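Local atomic coordinates of SusD/RagB family nutrient-binding outer membrane lipoprotein (Bacteroides vulgatus, PDB entry 4F7A), a protein that probably binds mucin O-glycans at the outer membrane as a SusD-like, TPR-related lipoprotein involved in nutrient uptake. Residues N72-L77 / V453-S458; G177-V182 / T192-I197; V211-K216 / W504-N509. One frame throughout, in Å; residues are numbered along the deposited sequence.

Contact 1 of 3, residues N72-L77 / V453-S458; sequences NTVYAL and VQTNNS
Tyr75 and Val453 come together through their first torsions: CG of Tyr75 is set anti to its own carbonyl carbon (chi1 -69°), and CG1 of Val453 takes the same place on its residue. That methyl stands over one face of the phenol ring, 3.8 Å from the centroid and displaced toward the rim, where CZ is its nearest ring atom, a CH-pi contact. The second branch, CG2, reaches CE2 and CD2 of the same ring. Asn456 sends its amide to the ring edge because CG is anti to the backbone N (chi1 -177°); OD1 lies in the ring plane, 4.0 Å from CD2 of Tyr75, and the amide and ring planes stand 82° apart.

The hydroxyl of Tyr75 is held as well. OH is 3.0 Å from water 1, which accepts from Val453 N, and it also bonds Ile468 N. An alanine here would probably leave both methyls of Val453 facing a gap, with water 1 and Ile468 N losing their common partner.

Beside the ring, the backbones join directly: Asn457 N donates to Val74 O at 2.7 Å. Val74 lies alongside Thr455 and Asn457, CG1 against CB of the threonine and CG2 near ND2 of the asparagine. Its CA approaches Thr455 O to 3.4 Å, a CA-H...O contact to a buried carbonyl that has no hydrogen-bond partner in the model. Further on, CB of Ser458 packs on CB of Tyr75 at 3.8 Å.

Asn456 ND2 bonds Ile462 O and Thr464 OG1. Its OD1 accepts from Ser458 N at 3.0 Å, closing an Asx turn inside the loop after helix 435-445; this loop of the SusD-like fold meets the one before helix 79-82 through the Asn457-Val74 bond and the Tyr75 ring.

Contact 2 of 3, residues G177-V182 / T192-I197; sequences GKEDGV and TASRWI
Glu179 meets the start of helix 193-210 with both its backbone and its carboxylate, and hydrogen bonds carry most of this contact. Its backbone O accepts from Ala193 N at 2.9 Å. In the side chain, a bend at chi2 (-78°) brings CD back toward Ser194, and the carboxylate grips that residue twice: Ser194 N donates to OE1 at 3.0 Å in a nearly straight bond (169°), and Ser194 OG donates to OE2 at a short 2.5 Å. Each oxygen uses its syn lone pair, so the two donors of one serine span the carboxylate. Thr192, the N-cap residue, takes the next amide, its OG1 accepting from Arg195 N at 3.1 Å.

The apolar contacts are made by Val182. Its CG2 presses against the backbone of Thr192, a tight 3.5 Å from the threonine CA, and also lies in the plane of the Trp196 indole at its edge. The valine and the indole run past one another in opposing senses, with CB of Val182 3.7 Å from NE1 of Trp196. Beyond them the indole packs on Ala116, Ile119 and Leu120 of helix 111-132, while Leu173 of helix 151-174 touches Glu179, Ala193 and Ser194.

One water adds a bridge: water 2, at the indole edge, accepts from Trp196 NE1 at 2.8 Å and donates to Val182 O.

The amides of Ala193, Ser194 and Arg195 at the helix start thus all have acceptors, two of them supplied by Glu179. A carboxylate at the positive end of a helix dipole, fixed by two donors, is likely to be stabilised in its charged form.

Contact 3 of 3, residues V211-K216 / W504-N509; sequences VSNVDK and WDTGKN
Trp504 meets Val214 through its backbone: CA lies 3.9 Å from CG1 of the valine, while the indole leads away and its NE1 bonds Asp130. The carbonyl O of Trp504 accepts from two waters. Water 4, 2.7 Å from that O, in turn accepts from Val214 N, and water 3 accepts from both Thr506 N and Asn213 ND2, the latter at 2.9 Å. Much of the polar join at this end is therefore made through solvent rather than directly.

Asp505 faces the other way, into salt bridges with Arg469 and Arg501. Thr506 then returns to the contact with both branches. With chi1 at 60°, OG1 falls between the backbone N and the carbonyl carbon and comes 3.6 Å from CB of Asn213, and the methyl CG2 packs 3.8 Å from CA of Val214. Gly507, with positive phi, lets the chain turn here, and Lys508 N makes a weak bond back to Thr506 OG1.

At Asn509 the direct link forms. Asn213 ND2 donates to Asn509 OD1 at 2.9 Å, arriving in the carbonyl plane on a lone pair, with an N-H...O angle of 153°. The two side chains cross at a slant, their amide planes 41° apart. ND2 of Asn509 is engaged by Glu417 and by Thr445 O.

The amide of Asn213 is fully used: ND2 gives to Asn509 and to water 3, and OD1 accepts from Asn510 N and Arg347 NH2. Two donated and two accepted bonds leave little doubt which end is nitrogen and fix the rotation of the group, so that one buried amide ties the loop after helix 193-210 to the C-terminal tail.

Contacts 1 and 2 lie on opposite sides of the chain's centre, their centres 47 Å apart; contact 3 is 26 Å from contact 1 and 34 Å from contact 2, centre to centre, and none touches another. Helix 193-210 relates two of them: contact 2 sits at its beginning, and segment 211-216 of contact 3 follows its end. Along the chain, contact 2 closes locally inside the span bridged by contact 1, whereas contacts 1 and 3 cross in sequence, their segments alternating. Each of these two long-range contacts joins a segment from the last 60 residues of this SusD-like, TPR-related fold to one from the first half of the chain.

Contact 1 of 3, residues N72-L77 / V453-S458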
ATOM      1  N   ASN A  72      15.962 -11.140  -1.534  1.00 12.68           N
ATOM      2  CA  ASN A  72      14.688 -10.931  -0.851  1.00 13.31           C
ATOM      3  C   ASN A  72      13.680 -12.040  -1.136  1.00 14.43           C
ATOM      4  O   ASN A  72      12.929 -12.426  -0.245  1.00 13.46           O
ATOM      5  CB  ASN A  72      14.070  -9.575  -1.214  1.00 13.67           C
ATOM      6  CG  ASN A  72      14.618  -8.433  -0.385  1.00 14.19           C
ATOM      7  OD1 ASN A  72      15.628  -8.583   0.285  1.00 12.59           O
ATOM      8  ND2 ASN A  72      13.948  -7.263  -0.443  1.00 14.29           N
ATOM      9  N   THR A  73      13.659 -12.528  -2.378  1.00 13.61           N
ATOM     10  CA  THR A  73      12.676 -13.520  -2.766  1.00 12.81           C
ATOM     11  C   THR A  73      12.741 -14.785  -1.902  1.00 13.54           C
ATOM     12  O   THR A  73      11.703 -15.406  -1.642  1.00 14.93           O
ATOM     13  CB  THR A  73      12.754 -13.847  -4.289  1.00 15.80           C
ATOM     14  OG1 THR A  73      11.591 -14.599  -4.673  1.00 15.10           O
ATOM     15  CG2 THR A  73      14.044 -14.612  -4.667  1.00 11.48           C
ATOM     16  N   VAL A  74      13.943 -15.156  -1.460  1.00 11.71           N
ATOM     17  CA  VAL A  74      14.140 -16.331  -0.569  1.00 13.63           C
ATOM     18  C   VAL A  74      14.352 -15.899   0.878  1.00 14.63           C
ATOM     19  O   VAL A  74      14.887 -16.648   1.707  1.00 15.06           O
ATOM     20  CB  VAL A  74      15.293 -17.246  -1.030  1.00 13.93           C
ATOM     21  CG1 VAL A  74      14.950 -17.963  -2.321  1.00 13.02           C
ATOM     22  CG2 VAL A  74      16.671 -16.455  -1.155  1.00 12.39           C
ATOM     23  N   TYR A  75      13.881 -14.701   1.204  1.00 13.30           N
ATOM     24  CA  TYR A  75      13.958 -14.176   2.563  1.00 13.29           C
ATOM     25  C   TYR A  75      15.395 -14.003   3.080  1.00 15.69           C
ATOM     26  O   TYR A  75      15.599 -13.968   4.295  1.00 15.22           O
ATOM     27  CB  TYR A  75      13.150 -15.010   3.573  1.00 13.15           C
ATOM     28  CG  TYR A  75      11.633 -14.978   3.464  1.00 13.31           C
ATOM     29  CD1 TYR A  75      10.948 -13.955   2.797  1.00 13.29           C
ATOM     30  CD2 TYR A  75      10.883 -15.959   4.076  1.00 13.65           C
ATOM     31  CE1 TYR A  75       9.560 -13.933   2.750  1.00 15.67           C
ATOM     32  CE2 TYR A  75       9.494 -15.948   4.024  1.00  9.98           C
ATOM     33  CZ  TYR A  75       8.844 -14.944   3.366  1.00 12.92           C
ATOM     34  OH  TYR A  75       7.476 -14.966   3.345  1.00 11.60           O
ATOM     35  N   ALA A  76      16.376 -13.914   2.178  1.00 15.77           N
ATOM     36  CA  ALA A  76      17.741 -13.510   2.552  1.00 17.82           C
ATOM     37  C   ALA A  76      17.778 -12.002   2.313  1.00 16.79           C
ATOM     38  O   ALA A  76      18.180 -11.524   1.264  1.00 16.15           O
ATOM     39  CB  ALA A  76      18.783 -14.246   1.710  1.00 18.19           C
ATOM     40  N   LEU A  77      17.272 -11.252   3.280  1.00 16.44           N
ATOM     41  CA  LEU A  77      16.932  -9.870   3.015  1.00 17.40           C
ATOM     42  C   LEU A  77      18.195  -9.046   2.761  1.00 19.12           C
ATOM     43  O   LEU A  77      19.155  -9.126   3.509  1.00 18.61           O
ATOM     44  CB  LEU A  77      16.128  -9.274   4.168  1.00 16.90           C
ATOM     45  CG  LEU A  77      14.773  -9.920   4.477  1.00 13.99           C
ATOM     46  CD1 LEU A  77      14.057  -9.155   5.545  1.00 15.36           C
ATOM     47  CD2 LEU A  77      13.869  -9.977   3.229  1.00 15.52           C
ATOM     48  N   VAL A 453       7.043 -19.025   0.276  1.00 13.53           N
ATOM     49  CA  VAL A 453       8.320 -19.121  -0.400  1.00 14.21           C
ATOM     50  C   VAL A 453       8.723 -20.582  -0.558  1.00 15.19           C
ATOM     51  O   VAL A 453       8.471 -21.394   0.313  1.00 13.20           O
ATOM     52  CB  VAL A 453       9.460 -18.297   0.300  1.00 14.20           C
ATOM     53  CG1 VAL A 453       9.089 -16.815   0.333  1.00 15.13           C
ATOM     54  CG2 VAL A 453       9.798 -18.856   1.703  1.00 12.10           C
ATOM     55  N   GLN A 454       9.317 -20.929  -1.694  1.00 15.45           N
ATOM     56  CA  GLN A 454       9.710 -22.324  -1.930  1.00 16.09           C
ATOM     57  C   GLN A 454      10.981 -22.657  -1.166  1.00 17.15           C
ATOM     58  O   GLN A 454      11.139 -23.781  -0.673  1.00 15.73           O
ATOM     59  CB  GLN A 454       9.899 -22.563  -3.427  1.00 15.35           C
ATOM     60  CG  GLN A 454       8.655 -22.182  -4.230  1.00 15.16           C
ATOM     61  CD  GLN A 454       8.489 -23.002  -5.479  1.00 15.59           C
ATOM     62  OE1 GLN A 454       9.435 -23.652  -5.940  1.00 15.24           O
ATOM     63  NE2 GLN A 454       7.288 -22.974  -6.045  1.00 15.96           N
ATOM     64  N   THR A 455      11.875 -21.669  -1.071  1.00 17.16           N
ATOM     65  CA  THR A 455      13.136 -21.768  -0.329  1.00 16.46           C
ATOM     66  C   THR A 455      13.232 -20.591   0.643  1.00 16.90           C
ATOM     67  O   THR A 455      12.993 -19.433   0.261  1.00 17.25           O
ATOM     68  CB  THR A 455      14.341 -21.757  -1.279  1.00 18.61           C
ATOM     69  OG1 THR A 455      14.328 -22.953  -2.089  1.00 19.34           O
ATOM     70  CG2 THR A 455      15.684 -21.640  -0.508  1.00 16.32           C
ATOM     71  N   ASN A 456      13.585 -20.892   1.887  1.00 14.27           N
ATOM     72  CA  ASN A 456      13.647 -19.903   2.969  1.00 13.82           C
ATOM     73  C   ASN A 456      15.080 -19.840   3.475  1.00 16.02           C
ATOM     74  O   ASN A 456      15.500 -20.680   4.241  1.00 16.12           O
ATOM     75  CB  ASN A 456      12.664 -20.278   4.082  1.00 13.13           C
ATOM     76  CG  ASN A 456      12.622 -19.262   5.216  1.00 13.90           C
ATOM     77  OD1 ASN A 456      13.587 -18.536   5.448  1.00 15.66           O
ATOM     78  ND2 ASN A 456      11.520 -19.257   5.973  1.00 10.64           N
ATOM     79  N   ASN A 457      15.833 -18.841   3.004  1.00 15.43           N
ATOM     80  CA  ASN A 457      17.230 -18.668   3.396  1.00 17.17           C
ATOM     81  C   ASN A 457      17.391 -17.548   4.418  1.00 17.60           C
ATOM     82  O   ASN A 457      18.422 -16.857   4.432  1.00 19.20           O
ATOM     83  CB  ASN A 457      18.101 -18.408   2.154  1.00 16.62           C
ATOM     84  CG  ASN A 457      18.348 -19.684   1.332  1.00 20.34           C
ATOM     85  OD1 ASN A 457      18.064 -20.788   1.797  1.00 20.87           O
ATOM     86  ND2 ASN A 457      18.882 -19.530   0.120  1.00 16.05           N
ATOM     87  N   SER A 458      16.417 -17.418   5.312  1.00 15.47           N
ATOM     88  CA  SER A 458      16.437 -16.359   6.327  1.00 16.77           C
ATOM     89  C   SER A 458      17.243 -16.722   7.583  1.00 19.07           C
ATOM     90  O   SER A 458      17.217 -15.977   8.566  1.00 19.27           O
ATOM     91  CB  SER A 458      15.003 -16.037   6.741  1.00 18.07           C
ATOM     92  OG  SER A 458      14.512 -17.049   7.598  1.00 14.75           O
TER
HETATM   93  O   HOH W   1       6.502 -17.773   2.889  1.00 14.24           O

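Contact 2 of 3, residues G177-V182 / T192-I197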
ATOM      1  N   GLY A 177     -13.390  30.524   2.759  1.00 24.53           N
ATOM      2  CA  GLY A 177     -12.325  30.160   1.841  1.00 24.13           C
ATOM      3  C   GLY A 177     -12.918  29.464   0.617  1.00 23.58           C
ATOM      4  O   GLY A 177     -13.849  28.652   0.726  1.00 22.01           O
ATOM      5  N   LYS A 178     -12.405  29.821  -0.548  1.00 21.83           N
ATOM      6  CA  LYS A 178     -12.871  29.251  -1.807  1.00 21.75           C
ATOM      7  C   LYS A 178     -12.490  27.763  -1.878  1.00 20.14           C
ATOM      8  O   LYS A 178     -11.372  27.401  -1.548  1.00 19.00           O
ATOM      9  CB  LYS A 178     -12.246  30.015  -2.991  1.00 21.98           C
ATOM     10  CG  LYS A 178     -12.713  31.461  -3.146  1.00 29.25           C
ATOM     11  CD  LYS A 178     -11.855  32.203  -4.178  1.00 36.67           C
ATOM     12  N   GLU A 179     -13.438  26.915  -2.284  1.00 18.68           N
ATOM     13  CA  GLU A 179     -13.191  25.481  -2.432  1.00 20.48           C
ATOM     14  C   GLU A 179     -11.923  25.213  -3.237  1.00 21.03           C
ATOM     15  O   GLU A 179     -11.149  24.319  -2.892  1.00 18.51           O
ATOM     16  CB  GLU A 179     -14.399  24.795  -3.085  1.00 20.39           C
ATOM     17  CG  GLU A 179     -15.539  24.476  -2.111  1.00 19.25           C
ATOM     18  CD  GLU A 179     -15.255  23.233  -1.247  1.00 21.39           C
ATOM     19  OE1 GLU A 179     -14.080  22.818  -1.157  1.00 18.34           O
ATOM     20  OE2 GLU A 179     -16.208  22.685  -0.646  1.00 20.45           O
ATOM     21  N   ASP A 180     -11.697  26.008  -4.288  1.00 19.65           N
ATOM     22  CA  ASP A 180     -10.563  25.786  -5.175  1.00 21.15           C
ATOM     23  C   ASP A 180      -9.284  26.490  -4.743  1.00 22.41           C
ATOM     24  O   ASP A 180      -8.334  26.565  -5.513  1.00 20.25           O
ATOM     25  CB  ASP A 180     -10.923  26.132  -6.624  1.00 24.71           C
ATOM     26  CG  ASP A 180     -11.116  27.619  -6.849  1.00 29.09           C
ATOM     27  OD1 ASP A 180     -10.789  28.429  -5.953  1.00 28.39           O
ATOM     28  OD2 ASP A 180     -11.589  27.977  -7.947  1.00 38.38           O
ATOM     29  N   GLY A 181      -9.215  26.956  -3.487  1.00 21.17           N
ATOM     30  CA  GLY A 181      -7.973  27.544  -2.984  1.00 20.15           C
ATOM     31  C   GLY A 181      -6.808  26.573  -2.917  1.00 19.61           C
ATOM     32  O   GLY A 181      -5.655  26.997  -2.758  1.00 21.75           O
ATOM     33  N   VAL A 182      -7.103  25.275  -3.025  1.00 17.01           N
ATOM     34  CA  VAL A 182      -6.088  24.205  -3.085  1.00 15.66           C
ATOM     35  C   VAL A 182      -5.601  23.851  -4.500  1.00 16.18           C
ATOM     36  O   VAL A 182      -4.777  22.940  -4.677  1.00 15.37           O
ATOM     37  CB  VAL A 182      -6.593  22.911  -2.402  1.00 18.62           C
ATOM     38  CG1 VAL A 182      -6.866  23.165  -0.905  1.00 17.56           C
ATOM     39  CG2 VAL A 182      -7.845  22.345  -3.100  1.00 14.65           C
ATOM     40  N   THR A 192     -10.440  20.400  -4.478  1.00 17.30           N
ATOM     41  CA  THR A 192     -11.144  21.275  -3.568  1.00 16.00           C
ATOM     42  C   THR A 192     -10.813  20.922  -2.125  1.00 18.89           C
ATOM     43  O   THR A 192     -10.355  19.813  -1.810  1.00 17.48           O
ATOM     44  CB  THR A 192     -12.683  21.183  -3.723  1.00 17.01           C
ATOM     45  OG1 THR A 192     -13.119  19.870  -3.338  1.00 15.14           O
ATOM     46  CG2 THR A 192     -13.157  21.499  -5.146  1.00 20.24           C
ATOM     47  N   ALA A 193     -11.055  21.885  -1.246  1.00 18.27           N
ATOM     48  CA  ALA A 193     -10.918  21.659   0.208  1.00 16.64           C
ATOM     49  C   ALA A 193     -11.779  20.490   0.691  1.00 15.40           C
ATOM     50  O   ALA A 193     -11.298  19.621   1.426  1.00 14.44           O
ATOM     51  CB  ALA A 193     -11.243  22.940   0.966  1.00 15.52           C
ATOM     52  N   SER A 194     -13.028  20.415   0.242  1.00 14.30           N
ATOM     53  CA  SER A 194     -13.876  19.272   0.575  1.00 13.25           C
ATOM     54  C   SER A 194     -13.279  17.941   0.156  1.00 15.52           C
ATOM     55  O   SER A 194     -13.390  16.954   0.896  1.00 14.99           O
ATOM     56  CB  SER A 194     -15.274  19.405  -0.027  1.00 14.06           C
ATOM     57  OG  SER A 194     -15.984  20.471   0.546  1.00 18.37           O
ATOM     58  N   ARG A 195     -12.626  17.886  -1.004  1.00 14.34           N
ATOM     59  CA  ARG A 195     -12.015  16.640  -1.450  1.00 14.71           C
ATOM     60  C   ARG A 195     -10.825  16.207  -0.607  1.00 14.17           C
ATOM     61  O   ARG A 195     -10.602  15.019  -0.409  1.00 13.48           O
ATOM     62  CB  ARG A 195     -11.644  16.721  -2.933  1.00 16.22           C
ATOM     63  CG  ARG A 195     -12.856  16.746  -3.875  1.00 17.75           C
ATOM     64  CD  ARG A 195     -13.297  15.362  -4.307  1.00 19.05           C
ATOM     65  NE  ARG A 195     -12.355  14.777  -5.258  1.00 16.76           N
ATOM     66  CZ  ARG A 195     -12.347  15.012  -6.568  1.00 18.64           C
ATOM     67  NH1 ARG A 195     -13.256  15.794  -7.136  1.00 16.58           N
ATOM     68  NH2 ARG A 195     -11.427  14.444  -7.320  1.00 17.13           N
ATOM     69  N   TRP A 196     -10.074  17.165  -0.082  1.00 13.34           N
ATOM     70  CA  TRP A 196      -9.029  16.858   0.894  1.00 12.70           C
ATOM     71  C   TRP A 196      -9.599  16.245   2.169  1.00 12.86           C
ATOM     72  O   TRP A 196      -9.041  15.301   2.703  1.00 14.49           O
ATOM     73  CB  TRP A 196      -8.202  18.117   1.225  1.00 13.07           C
ATOM     74  CG  TRP A 196      -7.155  18.419   0.199  1.00 14.33           C
ATOM     75  CD1 TRP A 196      -7.255  19.313  -0.829  1.00 18.10           C
ATOM     76  CD2 TRP A 196      -5.852  17.828   0.091  1.00 15.11           C
ATOM     77  NE1 TRP A 196      -6.093  19.316  -1.570  1.00 20.72           N
ATOM     78  CE2 TRP A 196      -5.215  18.416  -1.021  1.00 16.40           C
ATOM     79  CE3 TRP A 196      -5.163  16.852   0.823  1.00 14.42           C
ATOM     80  CZ2 TRP A 196      -3.920  18.081  -1.401  1.00 15.89           C
ATOM     81  CZ3 TRP A 196      -3.874  16.503   0.432  1.00 18.27           C
ATOM     82  CH2 TRP A 196      -3.273  17.113  -0.686  1.00 15.55           C
ATOM     83  N   ILE A 197     -10.723  16.767   2.641  1.00 13.99           N
ATOM     84  CA  ILE A 197     -11.359  16.203   3.828  1.00 13.93           C
ATOM     85  C   ILE A 197     -11.863  14.784   3.559  1.00 13.55           C
ATOM     86  O   ILE A 197     -11.688  13.872   4.387  1.00 13.34           O
ATOM     87  CB  ILE A 197     -12.517  17.087   4.356  1.00 14.68           C
ATOM     88  CG1 ILE A 197     -12.001  18.486   4.735  1.00 14.79           C
ATOM     89  CG2 ILE A 197     -13.193  16.384   5.582  1.00 11.78           C
ATOM     90  CD1 ILE A 197     -13.117  19.499   5.205  1.00 14.73           C
TER
HETATM   91  O   HOH W   2      -5.058  20.368  -3.980  1.00 30.29           O

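Contact 3 of 3, residues V211-K216 / W504-N509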
ATOM      1  N   VAL A 211      -6.103  -1.149  12.692  1.00 12.91           N
ATOM      2  CA  VAL A 211      -5.925  -1.387  14.125  1.00 11.09           C
ATOM      3  C   VAL A 211      -7.064  -2.227  14.726  1.00 12.62           C
ATOM      4  O   VAL A 211      -7.083  -2.426  15.930  1.00 14.45           O
ATOM      5  CB  VAL A 211      -5.766  -0.076  14.948  1.00 12.06           C
ATOM      6  CG1 VAL A 211      -4.650   0.788  14.357  1.00 12.55           C
ATOM      7  CG2 VAL A 211      -7.068   0.696  15.027  1.00 13.60           C
ATOM      8  N   SER A 212      -7.990  -2.724  13.897  1.00 12.85           N
ATOM      9  CA  SER A 212      -9.213  -3.388  14.406  1.00 12.31           C
ATOM     10  C   SER A 212      -8.982  -4.688  15.176  1.00 13.56           C
ATOM     11  O   SER A 212      -9.775  -5.005  16.064  1.00 14.38           O
ATOM     12  CB  SER A 212     -10.242  -3.609  13.292  1.00 11.33           C
ATOM     13  OG  SER A 212      -9.722  -4.448  12.277  1.00 13.63           O
ATOM     14  N   ASN A 213      -7.908  -5.426  14.867  1.00 11.17           N
ATOM     15  CA  ASN A 213      -7.602  -6.667  15.588  1.00 13.04           C
ATOM     16  C   ASN A 213      -6.897  -6.398  16.897  1.00 14.22           C
ATOM     17  O   ASN A 213      -7.187  -7.066  17.876  1.00 14.99           O
ATOM     18  CB  ASN A 213      -6.746  -7.621  14.768  1.00 11.39           C
ATOM     19  CG  ASN A 213      -7.484  -8.219  13.609  1.00 14.07           C
ATOM     20  OD1 ASN A 213      -8.723  -8.420  13.654  1.00 14.90           O
ATOM     21  ND2 ASN A 213      -6.732  -8.564  12.569  1.00 11.72           N
ATOM     22  N   VAL A 214      -5.993  -5.417  16.919  1.00 14.97           N
ATOM     23  CA  VAL A 214      -5.255  -5.070  18.153  1.00 13.96           C
ATOM     24  C   VAL A 214      -6.010  -4.174  19.116  1.00 15.80           C
ATOM     25  O   VAL A 214      -5.835  -4.290  20.342  1.00 15.45           O
ATOM     26  CB  VAL A 214      -3.842  -4.457  17.834  1.00 15.41           C
ATOM     27  CG1 VAL A 214      -3.951  -3.072  17.208  1.00 12.14           C
ATOM     28  CG2 VAL A 214      -2.976  -4.403  19.086  1.00 13.13           C
ATOM     29  N   ASP A 215      -6.837  -3.272  18.597  1.00 15.71           N
ATOM     30  CA  ASP A 215      -7.495  -2.262  19.431  1.00 18.20           C
ATOM     31  C   ASP A 215      -8.881  -1.926  18.894  1.00 16.06           C
ATOM     32  O   ASP A 215      -9.080  -0.922  18.179  1.00 14.41           O
ATOM     33  CB  ASP A 215      -6.614  -1.014  19.527  1.00 17.58           C
ATOM     34  CG  ASP A 215      -7.026  -0.069  20.658  1.00 21.95           C
ATOM     35  OD1 ASP A 215      -8.186  -0.096  21.087  1.00 16.55           O
ATOM     36  OD2 ASP A 215      -6.184   0.745  21.103  1.00 21.75           O
ATOM     37  N   LYS A 216      -9.847  -2.779  19.231  1.00 16.36           N
ATOM     38  CA  LYS A 216     -11.193  -2.624  18.700  1.00 16.61           C
ATOM     39  C   LYS A 216     -11.833  -1.316  19.124  1.00 15.90           C
ATOM     40  O   LYS A 216     -12.609  -0.724  18.361  1.00 18.37           O
ATOM     41  CB  LYS A 216     -12.096  -3.791  19.116  1.00 19.98           C
ATOM     42  CG  LYS A 216     -13.495  -3.724  18.504  1.00 26.39           C
ATOM     43  CD  LYS A 216     -14.322  -4.974  18.862  1.00 32.22           C
ATOM     44  CE  LYS A 216     -15.782  -4.837  18.399  1.00 32.95           C
ATOM     45  NZ  LYS A 216     -16.557  -6.074  18.718  1.00 32.64           N
ATOM     46  N   TRP A 504       0.043  -3.899  15.074  1.00 11.76           N
ATOM     47  CA  TRP A 504      -1.298  -4.199  14.530  1.00 12.85           C
ATOM     48  C   TRP A 504      -1.512  -5.611  14.024  1.00 12.09           C
ATOM     49  O   TRP A 504      -2.641  -5.969  13.676  1.00 13.21           O
ATOM     50  CB  TRP A 504      -1.749  -3.194  13.473  1.00 10.96           C
ATOM     51  CG  TRP A 504      -0.788  -2.849  12.348  1.00 11.70           C
ATOM     52  CD1 TRP A 504      -0.280  -1.602  12.087  1.00 11.20           C
ATOM     53  CD2 TRP A 504      -0.304  -3.694  11.288  1.00 14.18           C
ATOM     54  NE1 TRP A 504       0.497  -1.627  10.967  1.00 12.76           N
ATOM     55  CE2 TRP A 504       0.514  -2.897  10.459  1.00  9.48           C
ATOM     56  CE3 TRP A 504      -0.463  -5.034  10.971  1.00 10.42           C
ATOM     57  CZ2 TRP A 504       1.133  -3.396   9.325  1.00 10.03           C
ATOM     58  CZ3 TRP A 504       0.161  -5.540   9.876  1.00 12.24           C
ATOM     59  CH2 TRP A 504       0.973  -4.726   9.057  1.00 12.23           C
ATOM     60  N   ASP A 505      -0.455  -6.408  14.038  1.00 11.46           N
ATOM     61  CA  ASP A 505      -0.452  -7.794  13.572  1.00 11.46           C
ATOM     62  C   ASP A 505      -0.562  -8.684  14.806  1.00 13.36           C
ATOM     63  O   ASP A 505       0.426  -8.888  15.524  1.00 13.97           O
ATOM     64  CB  ASP A 505       0.864  -8.051  12.811  1.00 13.77           C
ATOM     65  CG  ASP A 505       1.034  -9.483  12.342  1.00 17.83           C
ATOM     66  OD1 ASP A 505       0.151 -10.331  12.613  1.00 14.02           O
ATOM     67  OD2 ASP A 505       2.067  -9.750  11.694  1.00 16.88           O
ATOM     68  N   THR A 506      -1.764  -9.192  15.057  1.00 13.18           N
ATOM     69  CA  THR A 506      -2.017 -10.048  16.227  1.00 14.33           C
ATOM     70  C   THR A 506      -1.908 -11.527  15.879  1.00 16.22           C
ATOM     71  O   THR A 506      -1.990 -12.376  16.751  1.00 17.50           O
ATOM     72  CB  THR A 506      -3.421  -9.799  16.796  1.00 16.70           C
ATOM     73  OG1 THR A 506      -4.390 -10.088  15.780  1.00 15.10           O
ATOM     74  CG2 THR A 506      -3.567  -8.347  17.238  1.00 17.18           C
ATOM     75  N   GLY A 507      -1.776 -11.848  14.603  1.00 16.77           N
ATOM     76  CA  GLY A 507      -1.710 -13.238  14.179  1.00 19.47           C
ATOM     77  C   GLY A 507      -3.072 -13.871  13.993  1.00 24.60           C
ATOM     78  O   GLY A 507      -3.154 -15.027  13.599  1.00 27.20           O
ATOM     79  N   LYS A 508      -4.151 -13.145  14.292  1.00 23.91           N
ATOM     80  CA  LYS A 508      -5.484 -13.647  13.983  1.00 25.20           C
ATOM     81  C   LYS A 508      -6.486 -12.526  13.932  1.00 24.81           C
ATOM     82  O   LYS A 508      -6.252 -11.452  14.464  1.00 27.96           O
ATOM     83  CB  LYS A 508      -5.937 -14.723  14.969  1.00 27.30           C
ATOM     84  CG  LYS A 508      -6.290 -14.240  16.352  1.00 34.57           C
ATOM     85  CD  LYS A 508      -6.635 -15.449  17.235  1.00 47.22           C
ATOM     86  CE  LYS A 508      -7.226 -15.034  18.585  1.00 55.39           C
ATOM     87  NZ  LYS A 508      -6.379 -14.029  19.298  1.00 54.33           N
ATOM     88  N   ASN A 509      -7.598 -12.773  13.259  1.00 20.69           N
ATOM     89  CA  ASN A 509      -8.637 -11.790  13.175  1.00 20.47           C
ATOM     90  C   ASN A 509      -9.509 -11.975  14.400  1.00 25.07           C
ATOM     91  O   ASN A 509      -9.971 -13.081  14.688  1.00 25.72           O
ATOM     92  CB  ASN A 509      -9.362 -11.895  11.836  1.00 18.72           C
ATOM     93  CG  ASN A 509      -8.418 -11.639  10.687  1.00 14.54           C
ATOM     94  OD1 ASN A 509      -7.707 -10.632  10.706  1.00 13.38           O
ATOM     95  ND2 ASN A 509      -8.384 -12.545   9.683  1.00 12.58           N
TER
HETATM   96  O   HOH W   3      -3.826  -8.407  13.018  1.00 18.03           O
HETATM   97  O   HOH W   4      -5.029  -4.737  14.118  1.00 11.35           O